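Local coordinates for protein dTor_3x33L (Synthetic construct, PDB 4YY2) that has no known natural function, being a computationally designed left-handed alpha/alpha toroid that closes three helical repeats into a ring, at residues T9-L12 with L13-A17; S20-R24 with E25-E29. All coordinates share one frame; numbering follows the deposited sequence.

From the N terminus the chain enters helix 8-20, where contact 1 joins residues 9-12 to 13-17 within consecutive turns. The helix ends at Ser20, and Gly21 turns the chain out of it. Contact 2 follows, tying the loop residues 20-24 to 25-29 at the start of helix 24-36. The two contacts lie in series and neither encloses nor crosses the other. The centres of contact 1 and contact 2 are about 9 Å apart. They touch directly: Ala17 O probably accepts a hydrogen bond from Thr22 N, and Glu14 OE1 forms a weak, long ion pair with Arg24. Contact 1 is buried and contact 2 is at the surface. Together they span the first helix, its turn and the start of the second helix.

Contact 1 of 2, residues T9-L12 with L13-A17; sequences TEVL and LELIA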
ATOM      1  N   THR A   9      -1.764   7.780  -4.934  1.00 30.58           N
ATOM      2  CA  THR A   9      -0.463   7.198  -4.548  1.00 33.74           C
ATOM      3  C   THR A   9       0.117   7.796  -3.271  1.00 33.62           C
ATOM      4  O   THR A   9       0.581   7.042  -2.398  1.00 36.91           O
ATOM      5  CB  THR A   9       0.509   7.192  -5.725  1.00 34.50           C
ATOM      6  OG1 THR A   9      -0.060   6.401  -6.768  1.00 33.49           O
ATOM      7  CG2 THR A   9       1.852   6.520  -5.333  1.00 37.11           C
ATOM      8  N   GLU A  10       0.113   9.110  -3.166  1.00 33.84           N
ATOM      9  CA  GLU A  10       0.575   9.783  -1.956  1.00 34.13           C
ATOM     10  C   GLU A  10      -0.180   9.389  -0.725  1.00 32.83           C
ATOM     11  O   GLU A  10       0.396   9.111   0.306  1.00 30.85           O
ATOM     12  CB  GLU A  10       0.364  11.240  -2.163  1.00 41.71           C
ATOM     13  CG  GLU A  10       1.536  12.071  -1.844  1.00 54.78           C
ATOM     14  CD  GLU A  10       1.305  13.549  -2.161  1.00 62.35           C
ATOM     15  OE1 GLU A  10       0.301  13.929  -2.856  1.00 53.91           O
ATOM     16  OE2 GLU A  10       2.170  14.324  -1.694  1.00 67.43           O
ATOM     17  N   VAL A  11      -1.491   9.257  -0.853  1.00 31.96           N
ATOM     18  CA  VAL A  11      -2.298   8.799   0.262  1.00 30.68           C
ATOM     19  C   VAL A  11      -1.955   7.331   0.630  1.00 29.84           C
ATOM     20  O   VAL A  11      -1.814   6.987   1.834  1.00 30.45           O
ATOM     21  CB  VAL A  11      -3.780   8.940  -0.010  1.00 29.84           C
ATOM     22  CG1 VAL A  11      -4.600   8.400   1.137  1.00 29.04           C
ATOM     23  CG2 VAL A  11      -4.160  10.395  -0.286  1.00 34.86           C
ATOM     24  N   LEU A  12      -1.796   6.463  -0.379  1.00 30.26           N
ATOM     25  CA  LEU A  12      -1.388   5.074  -0.099  1.00 31.38           C
ATOM     26  C   LEU A  12      -0.052   5.023   0.631  1.00 29.01           C
ATOM     27  O   LEU A  12       0.127   4.250   1.633  1.00 28.39           O
ATOM     28  CB  LEU A  12      -1.299   4.199  -1.377  1.00 31.51           C
ATOM     29  CG  LEU A  12      -2.666   3.961  -2.033  1.00 31.69           C
ATOM     30  CD1 LEU A  12      -2.498   3.294  -3.385  1.00 35.48           C
ATOM     31  CD2 LEU A  12      -3.621   3.185  -1.144  1.00 33.29           C
ATOM     32  N   LEU A  13       0.888   5.832   0.186  1.00 29.91           N
ATOM     33  CA  LEU A  13       2.200   5.881   0.880  1.00 29.88           C
ATOM     34  C   LEU A  13       2.091   6.349   2.311  1.00 28.49           C
ATOM     35  O   LEU A  13       2.815   5.822   3.164  1.00 31.98           O
ATOM     36  CB  LEU A  13       3.192   6.740   0.122  1.00 32.35           C
ATOM     37  CG  LEU A  13       3.614   6.139  -1.229  1.00 33.98           C
ATOM     38  CD1 LEU A  13       4.381   7.175  -2.036  1.00 39.48           C
ATOM     39  CD2 LEU A  13       4.485   4.863  -1.103  1.00 33.90           C
ATOM     40  N   GLU A  14       1.174   7.261   2.593  1.00 28.76           N
ATOM     41  CA  GLU A  14       0.950   7.724   3.958  1.00 33.59           C
ATOM     42  C   GLU A  14       0.373   6.648   4.830  1.00 31.38           C
ATOM     43  O   GLU A  14       0.788   6.452   5.992  1.00 31.48           O
ATOM     44  CB  GLU A  14       0.082   8.985   4.003  1.00 39.53           C
ATOM     45  CG  GLU A  14       0.828  10.222   3.462  1.00 43.14           C
ATOM     46  CD  GLU A  14       0.025  11.521   3.586  1.00 49.41           C
ATOM     47  OE1 GLU A  14      -1.135  11.480   4.035  1.00 53.20           O
ATOM     48  OE2 GLU A  14       0.559  12.574   3.222  1.00 50.79           O
ATOM     49  N   LEU A  15      -0.560   5.893   4.264  1.00 31.10           N
ATOM     50  CA  LEU A  15      -1.161   4.783   4.971  1.00 30.60           C
ATOM     51  C   LEU A  15      -0.116   3.713   5.271  1.00 32.43           C
ATOM     52  O   LEU A  15      -0.163   3.074   6.326  1.00 30.93           O
ATOM     53  CB  LEU A  15      -2.375   4.188   4.189  1.00 31.68           C
ATOM     54  CG  LEU A  15      -3.569   5.124   4.082  1.00 30.46           C
ATOM     55  CD1 LEU A  15      -4.626   4.616   3.161  1.00 34.91           C
ATOM     56  CD2 LEU A  15      -4.160   5.488   5.442  1.00 36.06           C
ATOM     57  N   ILE A  16       0.755   3.441   4.295  1.00 29.69           N
ATOM     58  CA  ILE A  16       1.858   2.457   4.465  1.00 30.78           C
ATOM     59  C   ILE A  16       2.848   2.908   5.543  1.00 32.31           C
ATOM     60  O   ILE A  16       3.221   2.091   6.422  1.00 32.74           O
ATOM     61  CB  ILE A  16       2.556   2.161   3.136  1.00 29.50           C
ATOM     62  CG1 ILE A  16       1.569   1.448   2.176  1.00 31.88           C
ATOM     63  CG2 ILE A  16       3.825   1.371   3.371  1.00 33.44           C
ATOM     64  CD1 ILE A  16       2.029   1.421   0.732  1.00 32.64           C
ATOM     65  N   ALA A  17       3.195   4.205   5.551  1.00 29.71           N
ATOM     66  CA  ALA A  17       3.973   4.721   6.662  1.00 30.18           C
ATOM     67  C   ALA A  17       3.371   4.477   8.035  1.00 30.61           C
ATOM     68  O   ALA A  17       4.070   4.036   9.009  1.00 32.69           O
ATOM     69  CB  ALA A  17       4.243   6.200   6.472  1.00 31.12           C
TER
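Leu13 N donates to Thr9 O at 2.9 Å, with an N-H...O angle of 163°, within helix 8-20, where residues 9-12 run straight on into 13-17. It is one of four i to i+4 bonds that join them. The bond from Glu14 N to Glu10 O is 3.0 Å long and more bent, at 148°. Leu15 N and Ile16 N donate in the same way to Val11 O and Leu12 O.

The side chains extend this pattern. Those of Leu13 to Ile16 each brush the carbonyl oxygen one turn back. Ile16 CG1 comes closest, 3.2 Å from Leu12 O. Its chi1 of -66° sets CG1 beside its own backbone N, which brings this branch against that oxygen while CG2 turns away from N. Leu13 CG packs against Thr9 O in a similar way, and its CD1 branch lies 4.2 Å from Thr9 CG2. On another side of the helix, Val11 CG1 meets Leu15 CD1 at 4.3 Å, methyl to methyl. Glu10 and Glu14 are partly exposed. The distance from Glu10 OE2 to Glu14 OE2 is 5.5 Å, so the like charges probably repel mildly.

The apolar side chains fan out to four helices. Val11 and Leu12 reach Phe97 of helix 90-101. Leu12, Leu15 and Ile16 pack on helix 74-86 through Leu79 and Ile82. Leu13 and Ile16 share Leu45 of helix 41-53, and Leu13 also meets Val27 and Phe31 of helix 24-36. Helix 8-20 thus packs against both the next helix in the chain and the last one, as expected in a closed toroid.

Contact 2 of 2, residues S20-R24 with E25-E29; sequences SGTTR and EEVKE
Thr23 and Glu26 reach across to each other in a capping box at the start of helix 24-36. The two side chains meet at a slant, each turned to the other's backbone N-H. Thr23 is the N-cap. Its chi1 of 72° places OG1 between its own backbone N and carbonyl carbon, facing the first turn, where it accepts from Glu26 N at 3.0 Å. Glu26 answers with its chain extended beyond CG. Its OE1 takes the Thr23 N-H at 3.1 Å in a nearly straight bond of 177°. The donor meets the anti side of OE1, 28° out of the carboxylate plane. Thr23 CG2 lies 3.7 Å from Glu26 OE1.

Thr22 crosses Val27 at about a right angle, with Thr22 OG1 3.2 Å from Val27 CG2. Val27 itself packs on Ala17 of helix 8-20. Just before, Gly21 ends that helix in a Schellman motif with positive phi.

Two bonds in the box satisfy two backbone N-H groups, one before the helix and one in its first turn. The Glu26 carboxylate also sits near the helix N terminus, where its negative charge should interact favourably with the helix dipole. A bound sodium ion lies about 3 Å from the Glu26 side chain.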
ATOM      1  N   SER A  20       3.697   0.887   8.996  1.00 31.29           N
ATOM      2  CA  SER A  20       5.111   0.565   9.109  1.00 34.35           C
ATOM      3  C   SER A  20       5.790   1.179  10.310  1.00 30.86           C
ATOM      4  O   SER A  20       6.903   0.819  10.574  1.00 32.12           O
ATOM      5  CB  SER A  20       5.906   1.131   7.887  1.00 36.47           C
ATOM      6  OG  SER A  20       5.485   0.530   6.656  1.00 46.85           O
ATOM      7  N   GLY A  21       5.153   2.123  10.954  1.00 32.57           N
ATOM      8  CA  GLY A  21       5.752   2.893  12.015  1.00 33.42           C
ATOM      9  C   GLY A  21       6.964   3.739  11.575  1.00 37.96           C
ATOM     10  O   GLY A  21       7.912   3.983  12.339  1.00 34.10           O
ATOM     11  N   THR A  22       6.874   4.274  10.341  1.00 31.16           N
ATOM     12  CA  THR A  22       7.914   5.056   9.744  1.00 33.77           C
ATOM     13  C   THR A  22       7.254   6.352   9.267  1.00 33.42           C
ATOM     14  O   THR A  22       6.041   6.496   9.277  1.00 31.23           O
ATOM     15  CB  THR A  22       8.524   4.242   8.554  1.00 38.28           C
ATOM     16  OG1 THR A  22       7.491   3.867   7.665  1.00 50.72           O
ATOM     17  CG2 THR A  22       9.260   3.019   9.101  1.00 39.33           C
ATOM     18  N   THR A  23       8.068   7.305   8.867  1.00 33.94           N
ATOM     19  CA  THR A  23       7.567   8.615   8.383  1.00 33.20           C
ATOM     20  C   THR A  23       7.121   8.528   6.952  1.00 31.46           C
ATOM     21  O   THR A  23       7.546   7.679   6.188  1.00 29.89           O
ATOM     22  CB  THR A  23       8.613   9.778   8.483  1.00 34.65           C
ATOM     23  OG1 THR A  23       9.616   9.590   7.516  1.00 35.69           O
ATOM     24  CG2 THR A  23       9.224   9.834   9.909  1.00 38.27           C
ATOM     25  N   ARG A  24       6.255   9.460   6.571  1.00 33.79           N
ATOM     26  CA  ARG A  24       5.807   9.550   5.186  1.00 37.39           C
ATOM     27  C   ARG A  24       6.951   9.820   4.254  1.00 33.55           C
ATOM     28  O   ARG A  24       7.004   9.230   3.162  1.00 30.96           O
ATOM     29  CB  ARG A  24       4.769  10.650   5.079  1.00 38.26           C
ATOM     30  CG  ARG A  24       3.551  10.386   5.957  1.00 40.92           C
ATOM     31  CD  ARG A  24       2.760  11.613   6.331  1.00 42.49           C
ATOM     32  NE  ARG A  24       1.459  11.229   6.867  1.00 38.68           N
ATOM     33  CZ  ARG A  24       0.456  12.112   7.057  1.00 43.44           C
ATOM     34  NH1 ARG A  24       0.607  13.381   6.700  1.00 42.40           N
ATOM     35  NH2 ARG A  24      -0.710  11.705   7.550  1.00 44.69           N
ATOM     36  N   GLU A  25       7.906  10.647   4.666  1.00 30.98           N
ATOM     37  CA  GLU A  25       9.071  10.905   3.776  1.00 37.34           C
ATOM     38  C   GLU A  25      10.005   9.699   3.583  1.00 33.07           C
ATOM     39  O   GLU A  25      10.563   9.527   2.519  1.00 33.26           O
ATOM     40  CB  GLU A  25       9.912  12.143   4.167  1.00 42.49           C
ATOM     41  CG  GLU A  25       9.270  13.457   3.811  1.00 49.24           C
ATOM     42  CD  GLU A  25       8.993  13.614   2.290  1.00 50.12           C
ATOM     43  OE1 GLU A  25       9.948  13.480   1.461  1.00 49.18           O
ATOM     44  OE2 GLU A  25       7.814  13.897   1.949  1.00 58.32           O
ATOM     45  N   GLU A  26      10.216   8.923   4.656  1.00 29.98           N
ATOM     46  CA  GLU A  26      11.004   7.700   4.597  1.00 27.92           C
ATOM     47  C   GLU A  26      10.396   6.729   3.589  1.00 28.67           C
ATOM     48  O   GLU A  26      11.061   6.163   2.706  1.00 31.02           O
ATOM     49  CB  GLU A  26      11.094   7.074   6.013  1.00 28.70           C
ATOM     50  CG  GLU A  26      12.134   7.751   6.851  1.00 32.75           C
ATOM     51  CD  GLU A  26      12.105   7.356   8.319  1.00 40.65           C
ATOM     52  OE1 GLU A  26      11.089   6.863   8.834  1.00 35.94           O
ATOM     53  OE2 GLU A  26      13.121   7.566   8.954  1.00 39.39           O
ATOM     54  N   VAL A  27       9.060   6.585   3.672  1.00 27.31           N
ATOM     55  CA  VAL A  27       8.404   5.640   2.783  1.00 29.30           C
ATOM     56  C   VAL A  27       8.489   6.175   1.325  1.00 31.00           C
ATOM     57  O   VAL A  27       8.784   5.410   0.397  1.00 30.27           O
ATOM     58  CB  VAL A  27       6.963   5.433   3.241  1.00 30.92           C
ATOM     59  CG1 VAL A  27       6.158   4.645   2.204  1.00 31.46           C
ATOM     60  CG2 VAL A  27       7.025   4.700   4.564  1.00 33.72           C
ATOM     61  N   LYS A  28       8.258   7.457   1.162  1.00 29.33           N
ATOM     62  CA  LYS A  28       8.322   8.105  -0.142  1.00 32.58           C
ATOM     63  C   LYS A  28       9.671   7.897  -0.733  1.00 30.47           C
ATOM     64  O   LYS A  28       9.797   7.623  -1.923  1.00 32.44           O
ATOM     65  CB  LYS A  28       8.124   9.624   0.009  1.00 41.15           C
ATOM     66  CG  LYS A  28       8.159  10.410  -1.298  1.00 40.41           C
ATOM     67  CD  LYS A  28       7.915  11.917  -1.155  1.00 48.36           C
ATOM     68  CE  LYS A  28       7.824  12.561  -2.538  1.00 45.45           C
ATOM     69  NZ  LYS A  28       7.420  13.982  -2.480  1.00 41.57           N
ATOM     70  N   GLU A  29      10.714   8.118   0.050  1.00 33.48           N
ATOM     71  CA  GLU A  29      12.059   8.001  -0.516  1.00 32.72           C
ATOM     72  C   GLU A  29      12.385   6.575  -0.892  1.00 33.50           C
ATOM     73  O   GLU A  29      13.025   6.369  -1.933  1.00 32.48           O
ATOM     74  CB  GLU A  29      13.144   8.610   0.331  1.00 36.60           C
ATOM     75  CG  GLU A  29      13.012  10.117   0.428  1.00 41.98           C
ATOM     76  CD  GLU A  29      13.438  10.871  -0.823  1.00 46.81           C
ATOM     77  OE1 GLU A  29      13.966  10.295  -1.801  1.00 41.13           O
ATOM     78  OE2 GLU A  29      13.186  12.065  -0.796  1.00 40.61           O
TER